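Long-range contacts in ORF112 (Cyprinid herpesvirus 3, PDB 4WCG), which binds left-handed Z-DNA through its C-terminal Zalpha domain, the part of the protein in this crystal, and may also bind RNA: residues L44-Y49 and R74-M79; G55-H60 and H91-L96. One frame throughout, in Å; residues are numbered along the deposited sequence.

Contact 1: residues L44-Y49 and R74-M79. With nucleotides of chain D; nucleotides of chain C.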
loop_
_atom_site.group_PDB
_atom_site.type_symbol
_atom_site.label_atom_id
_atom_site.label_comp_id
_atom_site.label_asym_id
_atom_site.label_seq_id
_atom_site.Cartn_x
_atom_site.Cartn_y
_atom_site.Cartn_z
ATOM N N LEU A 44 7.836 -13.125 3.162
ATOM C CA LEU A 44 7.885 -14.253 2.248
ATOM C C LEU A 44 6.876 -15.337 2.628
ATOM O O LEU A 44 6.273 -15.957 1.758
ATOM C CB LEU A 44 9.302 -14.834 2.203
ATOM C CG LEU A 44 10.341 -13.921 1.546
ATOM C CD1 LEU A 44 11.735 -14.513 1.635
ATOM C CD2 LEU A 44 9.969 -13.672 0.097
ATOM N N LYS A 45 6.675 -15.553 3.923
ATOM C CA LYS A 45 5.708 -16.553 4.364
ATOM C C LYS A 45 4.278 -16.132 4.000
ATOM O O LYS A 45 3.453 -16.953 3.610
ATOM C CB LYS A 45 5.834 -16.785 5.869
ATOM C CG LYS A 45 7.172 -17.395 6.278
ATOM C CD LYS A 45 7.336 -17.383 7.781
ATOM C CE LYS A 45 8.634 -18.062 8.196
ATOM N NZ LYS A 45 8.723 -18.219 9.676
ATOM N N ILE A 46 3.990 -14.846 4.147
ATOM C CA ILE A 46 2.668 -14.327 3.809
ATOM C C ILE A 46 2.422 -14.426 2.302
ATOM O O ILE A 46 1.351 -14.833 1.859
ATOM C CB ILE A 46 2.528 -12.877 4.276
ATOM C CG1 ILE A 46 2.529 -12.825 5.804
ATOM C CG2 ILE A 46 1.246 -12.252 3.724
ATOM C CD1 ILE A 46 2.604 -11.420 6.362
ATOM N N LEU A 47 3.432 -14.067 1.518
ATOM C CA LEU A 47 3.330 -14.160 0.065
ATOM C C LEU A 47 3.108 -15.611 -0.347
ATOM O O LEU A 47 2.362 -15.903 -1.288
ATOM C CB LEU A 47 4.590 -13.603 -0.597
ATOM C CG LEU A 47 4.770 -12.093 -0.433
ATOM C CD1 LEU A 47 6.123 -11.655 -0.968
ATOM C CD2 LEU A 47 3.677 -11.352 -1.171
ATOM N N ALA A 48 3.762 -16.533 0.350
ATOM C CA ALA A 48 3.585 -17.933 0.023
ATOM C C ALA A 48 2.160 -18.403 0.279
ATOM O O ALA A 48 1.612 -19.168 -0.510
ATOM C CB ALA A 48 4.566 -18.787 0.797
ATOM N N TYR A 49 1.570 -17.965 1.389
ATOM C CA TYR A 49 0.186 -18.319 1.673
ATOM C C TYR A 49 -0.713 -17.790 0.555
ATOM O O TYR A 49 -1.571 -18.506 0.043
ATOM C CB TYR A 49 -0.259 -17.755 3.029
ATOM C CG TYR A 49 -1.663 -18.170 3.437
ATOM C CD1 TYR A 49 -2.779 -17.494 2.957
ATOM C CD2 TYR A 49 -1.868 -19.245 4.289
ATOM C CE1 TYR A 49 -4.061 -17.874 3.320
ATOM C CE2 TYR A 49 -3.150 -19.631 4.660
ATOM C CZ TYR A 49 -4.243 -18.936 4.173
ATOM O OH TYR A 49 -5.518 -19.321 4.533
ATOM N N ARG A 74 0.324 -5.833 9.816
ATOM C CA ARG A 74 1.405 -4.857 9.706
ATOM C C ARG A 74 2.227 -5.157 8.449
ATOM O O ARG A 74 2.598 -4.237 7.684
ATOM C CB ARG A 74 2.284 -4.879 10.958
ATOM C CG ARG A 74 3.316 -3.744 10.989
ATOM C CD ARG A 74 4.000 -3.628 12.332
ATOM N NE ARG A 74 4.865 -4.767 12.596
ATOM C CZ ARG A 74 4.584 -5.722 13.472
ATOM N NH1 ARG A 74 3.449 -5.681 14.149
ATOM N NH2 ARG A 74 5.437 -6.719 13.665
ATOM N N HIS A 75 2.505 -6.440 8.233
ATOM C CA HIS A 75 3.313 -6.814 7.076
ATOM C C HIS A 75 2.541 -6.681 5.757
ATOM O O HIS A 75 3.103 -6.212 4.764
ATOM C CB HIS A 75 3.869 -8.228 7.252
ATOM C CG HIS A 75 4.960 -8.318 8.272
ATOM N ND1 HIS A 75 4.728 -8.219 9.630
ATOM C CD2 HIS A 75 6.295 -8.489 8.131
ATOM C CE1 HIS A 75 5.874 -8.334 10.277
ATOM N NE2 HIS A 75 6.841 -8.497 9.392
ATOM N N LEU A 76 1.265 -7.072 5.736
ATOM C CA LEU A 76 0.447 -6.924 4.523
ATOM C C LEU A 76 0.388 -5.473 4.074
ATOM O O LEU A 76 0.605 -5.147 2.899
ATOM C CB LEU A 76 -0.986 -7.434 4.746
ATOM C CG LEU A 76 -1.161 -8.951 4.792
ATOM C CD1 LEU A 76 -2.528 -9.308 5.386
ATOM C CD2 LEU A 76 -1.043 -9.516 3.367
ATOM N N TYR A 77 0.081 -4.578 5.006
ATOM C CA TYR A 77 -0.049 -3.185 4.619
ATOM C C TYR A 77 1.284 -2.595 4.155
ATOM O O TYR A 77 1.314 -1.821 3.207
ATOM C CB TYR A 77 -0.648 -2.361 5.761
ATOM C CG TYR A 77 -2.164 -2.470 5.832
ATOM C CD1 TYR A 77 -2.780 -3.504 6.536
ATOM C CD2 TYR A 77 -2.965 -1.565 5.161
ATOM C CE1 TYR A 77 -4.160 -3.599 6.593
ATOM C CE2 TYR A 77 -4.338 -1.650 5.201
ATOM C CZ TYR A 77 -4.935 -2.674 5.919
ATOM O OH TYR A 77 -6.308 -2.737 5.946
ATOM N N ARG A 78 2.392 -2.949 4.798
ATOM C CA ARG A 78 3.657 -2.429 4.303
ATOM C C ARG A 78 4.001 -3.000 2.920
ATOM O O ARG A 78 4.518 -2.268 2.068
ATOM C CB ARG A 78 4.766 -2.694 5.305
ATOM C CG ARG A 78 4.614 -1.843 6.578
ATOM C CD ARG A 78 4.482 -0.323 6.305
ATOM N NE ARG A 78 4.526 0.450 7.548
ATOM C CZ ARG A 78 4.448 1.781 7.640
ATOM N NH1 ARG A 78 4.309 2.543 6.551
ATOM N NH2 ARG A 78 4.514 2.360 8.835
ATOM N N MET A 79 3.706 -4.285 2.689
ATOM C CA MET A 79 3.941 -4.864 1.351
ATOM C C MET A 79 3.045 -4.234 0.291
ATOM O O MET A 79 3.425 -4.166 -0.887
ATOM C CB MET A 79 3.736 -6.380 1.355
ATOM C CG MET A 79 4.977 -7.112 1.843
ATOM S SD MET A 79 4.931 -8.883 1.521
ATOM C CE MET A 79 3.624 -9.391 2.651
ATOM P P DG D 5 -5.256 -5.305 13.448
ATOM O OP1 DG D 5 -5.919 -6.356 12.714
ATOM O OP2 DG D 5 -4.941 -5.524 14.838
ATOM O "O5'" DG D 5 -3.946 -4.951 12.640
ATOM C "C5'" DG D 5 -3.120 -3.905 13.071
ATOM C "C4'" DG D 5 -2.031 -3.640 12.061
ATOM O "O4'" DG D 5 -2.605 -3.235 10.809
ATOM C "C3'" DG D 5 -1.087 -2.518 12.472
ATOM O "O3'" DG D 5 0.050 -3.135 13.042
ATOM C "C2'" DG D 5 -0.766 -1.810 11.170
ATOM C "C1'" DG D 5 -1.889 -2.171 10.225
ATOM N N9 DG D 5 -2.846 -1.122 9.892
ATOM C C8 DG D 5 -3.270 -0.796 8.634
ATOM N N7 DG D 5 -4.181 0.131 8.623
ATOM C C5 DG D 5 -4.373 0.434 9.959
ATOM C C6 DG D 5 -5.231 1.373 10.564
ATOM O O6 DG D 5 -6.008 2.148 10.028
ATOM N N1 DG D 5 -5.128 1.338 11.945
ATOM C C2 DG D 5 -4.294 0.516 12.651
ATOM N N2 DG D 5 -4.331 0.638 13.974
ATOM N N3 DG D 5 -3.478 -0.356 12.095
ATOM C C4 DG D 5 -3.565 -0.340 10.756
ATOM P P DC D 4 -8.245 -4.152 8.489
ATOM O OP1 DC D 4 -7.212 -4.625 7.554
ATOM O OP2 DC D 4 -8.953 -5.135 9.318
ATOM O "O5'" DC D 4 -7.611 -3.024 9.433
ATOM C "C5'" DC D 4 -6.249 -3.069 9.777
ATOM C "C4'" DC D 4 -6.078 -2.790 11.264
ATOM O "O4'" DC D 4 -6.476 -1.418 11.552
ATOM C "C3'" DC D 4 -6.916 -3.679 12.192
ATOM O "O3'" DC D 4 -6.153 -4.002 13.361
ATOM C "C2'" DC D 4 -8.084 -2.765 12.557
ATOM C "C1'" DC D 4 -7.372 -1.420 12.646
ATOM N N1 DC D 4 -8.286 -0.268 12.507
ATOM C C2 DC D 4 -8.782 0.361 13.638
ATOM O O2 DC D 4 -8.441 -0.065 14.748
ATOM N N3 DC D 4 -9.629 1.416 13.496
ATOM C C4 DC D 4 -9.968 1.832 12.273
ATOM N N4 DC D 4 -10.801 2.872 12.169
ATOM C C5 DC D 4 -9.475 1.191 11.100
ATOM C C6 DC D 4 -8.640 0.164 11.258
ATOM P P DG C 5 4.015 12.858 7.245
ATOM O OP1 DG C 5 4.809 13.224 6.121
ATOM O OP2 DG C 5 3.491 13.893 8.090
ATOM O "O5'" DG C 5 2.796 11.985 6.731
ATOM C "C5'" DG C 5 1.853 11.512 7.648
ATOM C "C4'" DG C 5 0.856 10.605 6.970
ATOM O "O4'" DG C 5 1.543 9.510 6.342
ATOM C "C3'" DG C 5 -0.132 9.990 7.947
ATOM O "O3'" DG C 5 -1.305 10.779 7.932
ATOM C "C2'" DG C 5 -0.369 8.604 7.386
ATOM C "C1'" DG C 5 0.850 8.300 6.537
ATOM N N9 DG C 5 1.794 7.328 7.066
ATOM C C8 DG C 5 2.305 6.264 6.373
ATOM N N7 DG C 5 3.170 5.575 7.056
ATOM C C5 DG C 5 3.239 6.224 8.276
ATOM C C6 DG C 5 4.018 5.940 9.419
ATOM O O6 DG C 5 4.824 5.033 9.590
ATOM N N1 DG C 5 3.783 6.857 10.433
ATOM C C2 DG C 5 2.933 7.922 10.350
ATOM N N2 DG C 5 2.856 8.699 11.430
ATOM N N3 DG C 5 2.217 8.210 9.284
ATOM C C4 DG C 5 2.404 7.316 8.297
#

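Contact 2: residues G55-H60 and H91-L96. With nucleotides of chain D.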
loop_
_atom_site.group_PDB
_atom_site.type_symbol
_atom_site.label_atom_id
_atom_site.label_comp_id
_atom_site.label_asym_id
_atom_site.label_seq_id
_atom_site.Cartn_x
_atom_site.Cartn_y
_atom_site.Cartn_z
ATOM N N GLY A 55 -7.273 -13.871 -2.247
ATOM C CA GLY A 55 -8.472 -13.360 -1.631
ATOM C C GLY A 55 -8.584 -13.742 -0.161
ATOM O O GLY A 55 -9.685 -13.943 0.352
ATOM N N ALA A 56 -7.445 -13.814 0.521
ATOM C CA ALA A 56 -7.408 -14.291 1.900
ATOM C C ALA A 56 -7.561 -13.154 2.899
ATOM O O ALA A 56 -7.219 -12.011 2.618
ATOM C CB ALA A 56 -6.116 -15.027 2.164
ATOM N N LYS A 57 -8.086 -13.495 4.074
ATOM C CA LYS A 57 -8.142 -12.550 5.175
ATOM C C LYS A 57 -6.958 -12.741 6.110
ATOM O O LYS A 57 -6.434 -13.846 6.233
ATOM C CB LYS A 57 -9.443 -12.718 5.948
ATOM C CG LYS A 57 -10.679 -12.347 5.156
ATOM C CD LYS A 57 -11.914 -12.394 6.026
ATOM C CE LYS A 57 -13.060 -11.629 5.387
ATOM N NZ LYS A 57 -14.145 -11.348 6.369
ATOM N N ALA A 58 -6.546 -11.663 6.772
ATOM C CA ALA A 58 -5.420 -11.720 7.701
ATOM C C ALA A 58 -5.606 -12.749 8.815
ATOM O O ALA A 58 -4.635 -13.395 9.224
ATOM C CB ALA A 58 -5.175 -10.347 8.311
ATOM N N VAL A 59 -6.827 -12.892 9.323
ATOM C CA VAL A 59 -7.049 -13.815 10.438
ATOM C C VAL A 59 -6.687 -15.234 10.024
ATOM O O VAL A 59 -6.193 -16.019 10.832
ATOM C CB VAL A 59 -8.506 -13.762 10.951
ATOM C CG1 VAL A 59 -9.490 -14.217 9.876
ATOM C CG2 VAL A 59 -8.647 -14.603 12.209
ATOM N N HIS A 60 -6.901 -15.560 8.756
ATOM C CA HIS A 60 -6.651 -16.916 8.292
ATOM C C HIS A 60 -5.175 -17.122 7.995
ATOM O O HIS A 60 -4.623 -18.188 8.262
ATOM C CB HIS A 60 -7.517 -17.210 7.071
ATOM C CG HIS A 60 -8.985 -17.198 7.373
ATOM N ND1 HIS A 60 -9.917 -16.636 6.528
ATOM C CD2 HIS A 60 -9.679 -17.670 8.437
ATOM C CE1 HIS A 60 -11.122 -16.767 7.054
ATOM N NE2 HIS A 60 -11.005 -17.390 8.213
ATOM N N HIS A 91 -12.915 -4.339 0.917
ATOM C CA HIS A 91 -12.897 -5.343 1.989
ATOM C C HIS A 91 -11.476 -5.667 2.401
ATOM O O HIS A 91 -10.561 -5.472 1.620
ATOM C CB HIS A 91 -13.608 -6.623 1.537
ATOM C CG HIS A 91 -15.036 -6.414 1.143
ATOM N ND1 HIS A 91 -15.967 -5.850 1.987
ATOM C CD2 HIS A 91 -15.694 -6.708 -0.003
ATOM C CE1 HIS A 91 -17.138 -5.798 1.375
ATOM N NE2 HIS A 91 -17.000 -6.313 0.167
ATOM N N PRO A 92 -11.283 -6.167 3.635
ATOM C CA PRO A 92 -9.952 -6.572 4.096
ATOM C C PRO A 92 -9.616 -7.964 3.589
ATOM O O PRO A 92 -9.457 -8.924 4.345
ATOM C CB PRO A 92 -10.085 -6.548 5.620
ATOM C CG PRO A 92 -11.531 -6.909 5.844
ATOM C CD PRO A 92 -12.280 -6.234 4.719
ATOM N N VAL A 93 -9.510 -8.049 2.274
ATOM C CA VAL A 93 -9.203 -9.294 1.585
ATOM C C VAL A 93 -7.990 -9.026 0.692
ATOM O O VAL A 93 -7.883 -7.945 0.108
ATOM C CB VAL A 93 -10.443 -9.770 0.804
ATOM C CG1 VAL A 93 -10.082 -10.674 -0.338
ATOM C CG2 VAL A 93 -11.435 -10.425 1.775
ATOM N N TRP A 94 -7.067 -9.982 0.598
ATOM C CA TRP A 94 -5.748 -9.712 0.019
ATOM C C TRP A 94 -5.410 -10.609 -1.167
ATOM O O TRP A 94 -5.683 -11.823 -1.173
ATOM C CB TRP A 94 -4.661 -9.860 1.095
ATOM C CG TRP A 94 -4.862 -8.854 2.185
ATOM C CD1 TRP A 94 -5.646 -8.981 3.312
ATOM C CD2 TRP A 94 -4.313 -7.534 2.233
ATOM N NE1 TRP A 94 -5.607 -7.828 4.039
ATOM C CE2 TRP A 94 -4.792 -6.922 3.411
ATOM C CE3 TRP A 94 -3.455 -6.813 1.400
ATOM C CZ2 TRP A 94 -4.429 -5.619 3.774
ATOM C CZ3 TRP A 94 -3.109 -5.533 1.749
ATOM C CH2 TRP A 94 -3.588 -4.944 2.935
ATOM N N TYR A 95 -4.790 -9.984 -2.161
ATOM C CA TYR A 95 -4.412 -10.648 -3.391
ATOM C C TYR A 95 -2.927 -10.523 -3.673
ATOM O O TYR A 95 -2.252 -9.602 -3.227
ATOM C CB TYR A 95 -5.196 -10.071 -4.572
ATOM C CG TYR A 95 -6.681 -10.130 -4.376
ATOM C CD1 TYR A 95 -7.402 -11.280 -4.688
ATOM C CD2 TYR A 95 -7.366 -9.030 -3.887
ATOM C CE1 TYR A 95 -8.774 -11.323 -4.489
ATOM C CE2 TYR A 95 -8.732 -9.063 -3.697
ATOM C CZ TYR A 95 -9.427 -10.212 -4.001
ATOM O OH TYR A 95 -10.790 -10.229 -3.819
ATOM N N LEU A 96 -2.446 -11.449 -4.484
ATOM C CA LEU A 96 -1.076 -11.439 -4.937
ATOM C C LEU A 96 -1.052 -11.048 -6.411
ATOM O O LEU A 96 -1.475 -11.845 -7.247
ATOM C CB LEU A 96 -0.478 -12.835 -4.726
ATOM C CG LEU A 96 0.997 -13.121 -4.963
ATOM C CD1 LEU A 96 1.846 -12.428 -3.929
ATOM C CD2 LEU A 96 1.224 -14.630 -4.948
ATOM P P DG D 3 -14.454 -5.747 8.656
ATOM O OP1 DG D 3 -15.690 -5.896 7.844
ATOM O OP2 DG D 3 -13.664 -6.937 9.025
ATOM O "O5'" DG D 3 -13.531 -4.703 7.912
ATOM C "C5'" DG D 3 -12.294 -4.311 8.499
ATOM C "C4'" DG D 3 -11.661 -3.221 7.671
ATOM O "O4'" DG D 3 -12.583 -2.118 7.586
ATOM C "C3'" DG D 3 -10.375 -2.661 8.251
ATOM O "O3'" DG D 3 -9.282 -3.294 7.634
ATOM C "C2'" DG D 3 -10.420 -1.181 7.889
ATOM C "C1'" DG D 3 -11.897 -0.888 7.642
ATOM N N9 DG D 3 -12.525 -0.066 8.673
ATOM C C8 DG D 3 -13.243 1.087 8.478
ATOM N N7 DG D 3 -13.707 1.608 9.581
ATOM C C5 DG D 3 -13.267 0.742 10.579
ATOM C C6 DG D 3 -13.452 0.798 11.978
ATOM O O6 DG D 3 -14.084 1.636 12.636
ATOM N N1 DG D 3 -12.819 -0.266 12.628
ATOM C C2 DG D 3 -12.128 -1.260 11.989
ATOM N N2 DG D 3 -11.609 -2.217 12.763
ATOM N N3 DG D 3 -11.953 -1.325 10.685
ATOM C C4 DG D 3 -12.535 -0.288 10.040
HETATM O O HOH W 1 -8.090 -9.236 6.634
#

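Contact 1: residues L44-Y49 and R74-M79
Ile-46 reaches from helix 40-52 into helix 69-81 and meets three side chains there, His-75, Leu-76 and Met-79. With CG1 beside the backbone N (chi1 -67°), its CG2 stands anti to that N, 3.6 Å from Leu-76 CD2, and also reaches Met-79 CE. The other branch ends on CD1, 3.5 Å from His-75 CB, the two side chains crossing at about a right angle. Met-79 bends at chi3 (-69°), which turns CE toward Ile-46 while SD stays against Leu-47, 3.8 Å from Leu-47 CG. The two short axes run nearly perpendicular, at 84° and 10.5 Å, and the touching is wholly apolar. The His-75 ring is held from two sides: ND1 bonds to Glu-71 O, one turn back on its own helix, and NE2 to Ser-39 N, just ahead of helix 40-52.

Helix 69-81 is the recognition helix of a winged helix-turn-helix domain; its back forms this tight patch, and its other side meets DNA. The Tyr-77 ring has C8 of DG5 of chain D 3.3 Å above its plane, over the centre, and its OH donates to OP1 of DC4 of chain D at 2.6 Å. Arg-78 presents its guanidinium edge to DG5 of chain C, NH2 to O6 at 2.8 Å and NH1 to N7 at 3.3 Å; NH1 also pairs with Glu-81. Leu-47, looser and partly exposed, touches Arg-84, Val-85 and Leu-96, while Ile-46 also meets Leu-65, so the patch lies between helix 58-65 and the chain entering strand 86-87 and leaving strand 94-95.

Contact 2: residues G55-H60 and H91-L96
A G1 beta bulge joins Gly-55 and Ala-56 to Trp-94 of the wing strand 94-95. Trp-94 O accepts from both Gly-55 N (2.8 Å) and Ala-56 N (3.2 Å); the second donor lies in the carbonyl plane on a lone pair, the first tilted 31° from it. Trp-94 N returns a bond to Ala-56 O at 2.9 Å, completing a single antiparallel hydrogen-bonded pair. The same oxygen sits at the edge of the indole, in its plane, and takes a CA-H...O contact from Val-93. Gly-55 has positive phi (80°), backbone angles at which a CB would jam against the preceding carbonyl O, and its CA packs 3.5 Å from Tyr-95 CE1. Val-93 straddles the loop: CG1, anti to the backbone N, touches Gly-55 O at 3.4 Å, and CG2 meets the extended Lys-57 chain at CG. Pro-92, centre of an inverse gamma turn, lays CG 3.6 Å from O5' of DG3 of chain D. Pro-92 O accepts from a water that in turn accepts from Ala-58 N at 2.9 Å. The bridge adds the stretch before helix 58-65 as a third edge to the two-stranded wing, as in winged helix-turn-helix domains.

Contact 1 is the more buried, joining helices 40-52 and 69-81 near the centre of the chain; contact 2, further out and partly buried, joins the start of helix 58-65 and the loop before it to strand 94-95. They share no element, and their segments alternate along the chain. Their chemistry follows: carbon and sulfur contacts between side chains in 44-49 with 74-79, backbone hydrogen bonds and a bridging water in 55-60 with 91-96. At their boundary Trp-94 packs edge-to-face with Tyr-77 and touches Leu-76, Leu-47 meets Leu-96, and Tyr-49 meets Ala-56. Both border the DNA, but Tyr-77 and Arg-78 bond to its phosphate and base, whereas Pro-92 merely packs on the backbone.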